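Local structure of DUF3856 domain-containing protein (Chlorobium tepidum, 2HR2) at residues Y27-A31 with E65-L70. The protein is of unknown function but folds as a TPR-like alpha-alpha superhelix, an architecture that in related proteins often serves protein-protein recognition. Numbering follows the deposited sequence.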
loop_
_atom_site.group_PDB
_atom_site.type_symbol
_atom_site.label_atom_id
_atom_site.label_comp_id
_atom_site.label_asym_id
_atom_site.label_seq_id
_atom_site.Cartn_x
_atom_site.Cartn_y
_atom_site.Cartn_z
ATOM N N TYR A 27 -6.430 9.876 -7.147
ATOM C CA TYR A 27 -5.146 9.642 -6.489
ATOM C C TYR A 27 -4.546 10.859 -5.785
ATOM O O TYR A 27 -3.921 10.711 -4.734
ATOM C CB TYR A 27 -4.141 9.042 -7.474
ATOM C CG TYR A 27 -4.613 7.749 -8.098
ATOM C CD1 TYR A 27 -5.013 6.679 -7.304
ATOM C CD2 TYR A 27 -4.627 7.582 -9.478
ATOM C CE1 TYR A 27 -5.448 5.486 -7.861
ATOM C CE2 TYR A 27 -5.052 6.385 -10.049
ATOM C CZ TYR A 27 -5.462 5.340 -9.232
ATOM O OH TYR A 27 -5.881 4.150 -9.775
ATOM N N ASP A 28 -4.723 12.046 -6.358
ATOM C CA ASP A 28 -4.238 13.283 -5.739
ATOM C C ASP A 28 -4.856 13.467 -4.352
ATOM O O ASP A 28 -4.157 13.751 -3.381
ATOM C CB ASP A 28 -4.603 14.517 -6.582
ATOM C CG ASP A 28 -3.811 14.616 -7.886
ATOM O OD1 ASP A 28 -2.578 14.438 -7.863
ATOM O OD2 ASP A 28 -4.418 14.918 -8.936
ATOM N N GLU A 29 -6.172 13.290 -4.269
ATOM C CA GLU A 29 -6.900 13.451 -3.004
ATOM C C GLU A 29 -6.556 12.337 -2.027
ATOM O O GLU A 29 -6.410 12.578 -0.835
ATOM C CB GLU A 29 -8.424 13.490 -3.203
ATOM C CG GLU A 29 -8.973 14.731 -3.917
ATOM C CD GLU A 29 -8.663 14.764 -5.418
ATOM O OE1 GLU A 29 -8.053 13.794 -5.930
ATOM O OE2 GLU A 29 -9.029 15.763 -6.085
ATOM N N ALA A 30 -6.436 11.120 -2.545
ATOM C CA ALA A 30 -6.108 9.963 -1.727
ATOM C C ALA A 30 -4.746 10.114 -1.057
ATOM O O ALA A 30 -4.589 9.796 0.123
ATOM C CB ALA A 30 -6.137 8.697 -2.577
ATOM N N ALA A 31 -3.765 10.594 -1.812
ATOM C CA ALA A 31 -2.426 10.795 -1.278
ATOM C C ALA A 31 -2.462 11.821 -0.156
ATOM O O ALA A 31 -1.874 11.609 0.898
ATOM C CB ALA A 31 -1.477 11.240 -2.366
ATOM N N GLU A 65 0.020 3.243 -3.322
ATOM C CA GLU A 65 -0.907 2.967 -4.422
ATOM C C GLU A 65 -1.286 4.255 -5.152
ATOM O O GLU A 65 -1.343 4.277 -6.381
ATOM C CB GLU A 65 -2.178 2.272 -3.911
ATOM C CG GLU A 65 -3.233 2.030 -5.000
ATOM C CD GLU A 65 -4.498 1.312 -4.505
ATOM O OE1 GLU A 65 -4.501 0.760 -3.371
ATOM O OE2 GLU A 65 -5.491 1.302 -5.273
ATOM N N ALA A 66 -1.560 5.314 -4.393
ATOM C CA ALA A 66 -1.936 6.601 -4.977
ATOM C C ALA A 66 -0.793 7.198 -5.794
ATOM O O ALA A 66 -0.997 7.646 -6.922
ATOM C CB ALA A 66 -2.361 7.573 -3.895
ATOM N N LEU A 67 0.404 7.199 -5.218
ATOM C CA LEU A 67 1.581 7.742 -5.887
ATOM C C LEU A 67 1.946 6.949 -7.142
ATOM O O LEU A 67 2.429 7.522 -8.127
ATOM C CB LEU A 67 2.761 7.788 -4.918
ATOM C CG LEU A 67 2.606 8.798 -3.776
ATOM C CD1 LEU A 67 3.647 8.554 -2.700
ATOM C CD2 LEU A 67 2.682 10.234 -4.286
ATOM N N ALA A 68 1.730 5.636 -7.101
ATOM C CA ALA A 68 1.970 4.785 -8.261
ATOM C C ALA A 68 0.995 5.178 -9.362
ATOM O O ALA A 68 1.372 5.260 -10.531
ATOM C CB ALA A 68 1.784 3.317 -7.891
ATOM N N GLY A 69 -0.256 5.423 -8.971
ATOM C CA GLY A 69 -1.302 5.856 -9.893
ATOM C C GLY A 69 -0.969 7.174 -10.576
ATOM O O GLY A 69 -1.262 7.356 -11.762
ATOM N N LEU A 70 -0.344 8.087 -9.833
ATOM C CA LEU A 70 0.067 9.381 -10.374
ATOM C C LEU A 70 1.395 9.308 -11.135
ATOM O O LEU A 70 1.827 10.298 -11.716
ATOM C CB LEU A 70 0.180 10.408 -9.247
ATOM C CG LEU A 70 -1.115 10.740 -8.499
ATOM C CD1 LEU A 70 -0.810 11.527 -7.233
ATOM C CD2 LEU A 70 -2.092 11.496 -9.389
#
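In this TPR-like alpha-alpha superhelix, the N-terminal turn of helix 27-41 packs against the C-terminal turn of helix 52-69. The short segments run roughly antiparallel, at 149°, with axes 8.5 Å apart. Small side chains permit this approach: Ala-66 CB lies 4.2 Å from Ala-30 CB and 4.1 Å from Ala-31 CB. The CA atoms nearest each other across the segments are those of Tyr-27 and Ala-66, 4.7 Å apart. Leu-22 of helix 4-24 also touches Ala-30 and Ala-66, so three successive helices meet here. The aromatic contact is a CH-pi interaction. Gly-69 CA sits over one face of the Tyr-27 ring, 4.0 Å from its centroid; a CB at Gly-69 would clash with Tyr-27 CD2. Further apolar contact comes from Leu-70, whose CG is 3.6 Å from Tyr-27 CB. No hydrogen bond crosses between the segments. At the exposed margin, the carboxylate of Asp-28 meets a methyl group, Asp-28 OD1 lying 3.3 Å from Leu-70 CD2.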